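Local coordinates for takeout-like protein 1 (Epiphyas postvittana, PDB 3E8T), which probably carries hydrophobic ligands in the insect, holding a ubiquinone-8 molecule here in a long internal pocket, at residues V212-A215 against E216-N219. Sequence-based numbering, arbitrary orientation.
With UQ8 (Ubiquinone-8), chain B.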
ATOM      1  N   VAL A 212       9.693  10.075 -17.613  1.00 19.39           N
ATOM      2  CA  VAL A 212      10.296  11.321 -17.156  1.00 20.51           C
ATOM      3  C   VAL A 212      11.810  11.115 -17.126  1.00 22.50           C
ATOM      4  O   VAL A 212      12.299  10.259 -16.422  1.00 22.77           O
ATOM      5  CB  VAL A 212       9.770  11.767 -15.795  1.00 21.06           C
ATOM      6  CG1 VAL A 212      10.430  13.069 -15.412  1.00 23.65           C
ATOM      7  CG2 VAL A 212       8.236  11.968 -15.868  1.00 23.51           C
ATOM      8  N   PRO A 213      12.585  11.885 -17.923  1.00 20.98           N
ATOM      9  CA  PRO A 213      14.029  11.700 -17.928  1.00 21.03           C
ATOM     10  C   PRO A 213      14.579  11.858 -16.525  1.00 21.14           C
ATOM     11  O   PRO A 213      14.160  12.755 -15.797  1.00 21.26           O
ATOM     12  CB  PRO A 213      14.523  12.827 -18.832  1.00 22.73           C
ATOM     13  CG  PRO A 213      13.359  13.178 -19.680  1.00 23.03           C
ATOM     14  CD  PRO A 213      12.148  12.939 -18.851  1.00 22.59           C
ATOM     15  N   ILE A 214      15.499  11.000 -16.142  1.00 20.30           N
ATOM     16  CA  ILE A 214      16.018  11.027 -14.788  1.00 20.66           C
ATOM     17  C   ILE A 214      16.701  12.363 -14.510  1.00 21.73           C
ATOM     18  O   ILE A 214      16.659  12.859 -13.384  1.00 22.36           O
ATOM     19  CB  ILE A 214      16.890   9.785 -14.480  1.00 20.50           C
ATOM     20  CG1 ILE A 214      17.280   9.725 -13.003  1.00 22.13           C
ATOM     21  CG2 ILE A 214      18.127   9.756 -15.330  1.00 22.20           C
ATOM     22  CD1 ILE A 214      16.083   9.657 -12.055  1.00 24.72           C
ATOM     23  N   ALA A 215      17.277  12.977 -15.537  1.00 23.34           N
ATOM     24  CA  ALA A 215      17.930  14.265 -15.376  1.00 24.75           C
ATOM     25  C   ALA A 215      16.965  15.377 -14.977  1.00 26.17           C
ATOM     26  O   ALA A 215      17.409  16.405 -14.454  1.00 28.95           O
ATOM     27  CB  ALA A 215      18.653  14.654 -16.672  1.00 27.01           C
ATOM     28  N   GLU A 216      15.676  15.216 -15.243  1.00 26.62           N
ATOM     29  CA  GLU A 216      14.666  16.241 -14.914  1.00 28.25           C
ATOM     30  C   GLU A 216      14.264  16.216 -13.455  1.00 28.14           C
ATOM     31  O   GLU A 216      13.721  17.210 -12.939  1.00 31.16           O
ATOM     32  CB  GLU A 216      13.408  16.085 -15.779  1.00 30.44           C
ATOM     33  CG  GLU A 216      13.590  16.547 -17.236  1.00 32.90           C
ATOM     34  CD  GLU A 216      12.291  16.554 -18.053  1.00 35.28           C
ATOM     35  OE1 GLU A 216      11.181  16.502 -17.468  1.00 41.59           O
ATOM     36  OE2 GLU A 216      12.385  16.622 -19.301  1.00 40.43           O
ATOM     37  N   ILE A 217      14.528  15.108 -12.765  1.00 26.63           N
ATOM     38  CA  ILE A 217      14.097  14.970 -11.378  1.00 27.64           C
ATOM     39  C   ILE A 217      15.211  14.626 -10.410  1.00 26.60           C
ATOM     40  O   ILE A 217      14.950  14.477  -9.223  1.00 28.73           O
ATOM     41  CB  ILE A 217      12.955  13.965 -11.236  1.00 27.32           C
ATOM     42  CG1 ILE A 217      13.374  12.575 -11.702  1.00 28.57           C
ATOM     43  CG2 ILE A 217      11.695  14.441 -12.018  1.00 29.28           C
ATOM     44  CD1 ILE A 217      12.305  11.528 -11.502  1.00 29.73           C
ATOM     45  N   ALA A 218      16.437  14.506 -10.895  1.00 26.31           N
ATOM     46  CA  ALA A 218      17.601  14.184 -10.072  1.00 27.62           C
ATOM     47  C   ALA A 218      18.867  14.692 -10.727  1.00 30.28           C
ATOM     48  O   ALA A 218      18.856  15.038 -11.910  1.00 29.15           O
ATOM     49  CB  ALA A 218      17.702  12.690  -9.805  1.00 27.53           C
ATOM     50  N   ASN A 219      19.950  14.714  -9.953  1.00 31.99           N
ATOM     51  CA  ASN A 219      21.253  15.185 -10.422  1.00 34.01           C
ATOM     52  C   ASN A 219      22.141  14.006 -10.764  1.00 37.46           C
ATOM     53  O   ASN A 219      22.647  13.316  -9.863  1.00 39.61           O
ATOM     54  CB  ASN A 219      21.944  16.030  -9.357  1.00 34.12           C
ATOM     55  CG  ASN A 219      23.216  16.688  -9.876  1.00 34.59           C
ATOM     56  OD1 ASN A 219      24.345  16.253  -9.579  1.00 36.41           O
ATOM     57  ND2 ASN A 219      23.033  17.721 -10.693  1.00 34.69           N
TER
HETATM   58  C45 UQ8 B 221     -13.118 -10.035   7.440  1.00 41.01           C
HETATM   59  C44 UQ8 B 221     -12.047 -10.573   8.392  1.00 39.34           C
HETATM   60  C46 UQ8 B 221     -12.724 -11.217   9.572  1.00 40.20           C
HETATM   61  C43 UQ8 B 221     -11.073  -9.506   8.858  1.00 39.20           C
HETATM   62  C42 UQ8 B 221     -10.595  -8.632   7.689  1.00 36.40           C
HETATM   63  C41 UQ8 B 221      -9.678  -9.451   6.790  1.00 33.97           C
HETATM   64  C39 UQ8 B 221      -8.468  -8.633   6.395  1.00 33.04           C
HETATM   65  C40 UQ8 B 221      -8.113  -8.390   4.929  1.00 37.10           C
HETATM   66  C38 UQ8 B 221      -7.629  -8.158   7.366  1.00 29.04           C
HETATM   67  C37 UQ8 B 221      -6.496  -7.393   7.126  1.00 27.70           C
HETATM   68  C36 UQ8 B 221      -6.079  -6.842   8.490  1.00 27.10           C
HETATM   69  C34 UQ8 B 221      -4.953  -5.829   8.404  1.00 26.04           C
HETATM   70  C35 UQ8 B 221      -4.674  -5.153   9.584  1.00 27.64           C
HETATM   71  C33 UQ8 B 221      -4.316  -5.556   7.196  1.00 24.02           C
HETATM   72  C32 UQ8 B 221      -3.253  -4.692   6.952  1.00 27.74           C
HETATM   73  C31 UQ8 B 221      -3.333  -4.241   5.469  1.00 25.98           C
HETATM   74  C29 UQ8 B 221      -2.132  -3.421   5.021  1.00 27.81           C
HETATM   75  C30 UQ8 B 221      -0.687  -3.862   5.414  1.00 29.58           C
HETATM   76  C28 UQ8 B 221      -2.326  -2.272   4.262  1.00 30.30           C
HETATM   77  C27 UQ8 B 221      -1.318  -1.437   3.796  1.00 29.80           C
HETATM   78  C26 UQ8 B 221      -1.705  -0.764   2.471  1.00 29.70           C
HETATM   79  C24 UQ8 B 221      -0.694   0.327   2.100  1.00 29.29           C
HETATM   80  C25 UQ8 B 221      -0.602   1.621   2.925  1.00 31.99           C
HETATM   81  C23 UQ8 B 221       0.142   0.137   1.021  1.00 28.86           C
HETATM   82  C22 UQ8 B 221       1.111   1.020   0.536  1.00 31.24           C
HETATM   83  C21 UQ8 B 221       1.937   0.370  -0.573  1.00 33.40           C
HETATM   84  C19 UQ8 B 221       3.233   1.099  -0.933  1.00 34.02           C
HETATM   85  C20 UQ8 B 221       4.094   0.311  -1.919  1.00 34.05           C
HETATM   86  C18 UQ8 B 221       3.012   2.554  -1.371  1.00 35.70           C
HETATM   87  C17 UQ8 B 221       4.325   3.212  -1.817  1.00 38.34           C
HETATM   88  C16 UQ8 B 221       4.260   4.749  -1.803  1.00 42.71           C
HETATM   89  C14 UQ8 B 221       5.436   5.298  -2.603  1.00 45.11           C
HETATM   90  C15 UQ8 B 221       6.808   4.607  -2.485  1.00 46.33           C
HETATM   91  C13 UQ8 B 221       5.286   6.387  -3.459  1.00 46.25           C
HETATM   92  C12 UQ8 B 221       6.334   6.901  -4.219  1.00 46.77           C
HETATM   93  C11 UQ8 B 221       6.188   8.403  -4.538  1.00 49.12           C
HETATM   94  C9  UQ8 B 221       7.556   9.057  -4.808  1.00 50.96           C
HETATM   95  C10 UQ8 B 221       8.647   8.023  -5.133  1.00 51.64           C
HETATM   96  C8  UQ8 B 221       7.400  10.072  -5.937  1.00 51.26           C
HETATM   97  C7  UQ8 B 221       8.089   9.634  -7.234  1.00 62.77           C
HETATM   98  C6  UQ8 B 221       9.603   9.951  -7.261  1.00 52.06           C
HETATM   99  C1  UQ8 B 221      10.497   8.982  -7.732  1.00 54.07           C
HETATM  100  C1M UQ8 B 221       9.983   7.757  -8.156  1.00 59.53           C
HETATM  101  C2  UQ8 B 221      11.878   9.213  -7.777  1.00 54.90           C
HETATM  102  O2  UQ8 B 221      12.664   8.359  -8.197  1.00 50.23           O
HETATM  103  C3  UQ8 B 221      12.389  10.431  -7.356  1.00 53.03           C
HETATM  104  O3  UQ8 B 221      13.733  10.654  -7.402  1.00 53.28           O
HETATM  105  C3M UQ8 B 221      14.108  11.117  -8.699  1.00 57.12           C
HETATM  106  C4  UQ8 B 221      11.528  11.411  -6.877  1.00 51.72           C
HETATM  107  O4  UQ8 B 221      12.051  12.605  -6.466  1.00 54.07           O
HETATM  108  C4M UQ8 B 221      13.085  12.398  -5.492  1.00 55.49           C
HETATM  109  C5  UQ8 B 221      10.148  11.173  -6.828  1.00 57.52           C
HETATM  110  O5  UQ8 B 221       9.408  12.066  -6.408  1.00 56.03           O
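The flat carboxylate of Glu-216 lays one face over the CG-CD side of the Pro-213 ring, OE2 being 3.6 Å from Pro-213 CG; Val-212 CG1 approaches OE1 from that same face. On the ligand side of this short turn, Ile-217 CD1 sits over a face of the quinone ring, 4.3 Å from UQ8 C3. The methyl C3M leans out of the ring plane on the same side and comes within 3.4 Å of Ile-217 CD1. Ile-217 reaches it because CG1 stands between the backbone N and carbonyl carbon (chi1 61°), while CG2 turns back to Val-212 CG1 at 3.9 Å. The Ile-214 side chain crosses that of Ile-217 at about a right angle, its CD1 touching Ile-217 CG1 and Ala-218 CB. The small Ala-218 CB also lies 4.1 Å from UQ8 C3M, leaving room for the methoxy group. Proline suits the first turn, where no N-H donor is needed and its ring restrains phi; Pro-213 O accepts Glu-216 N at 2.9 Å. Ile-214 O accepts Ile-217 N and, weakly, Ala-218 N, while Lys-7 NZ binds Ala-215 O. Ile-217 and Ala-218 thus meet the methoxy methyl through carbon-carbon van der Waals contact, as suits a largely hydrophobic ligand, while charged Glu-216 stays on the exposed side.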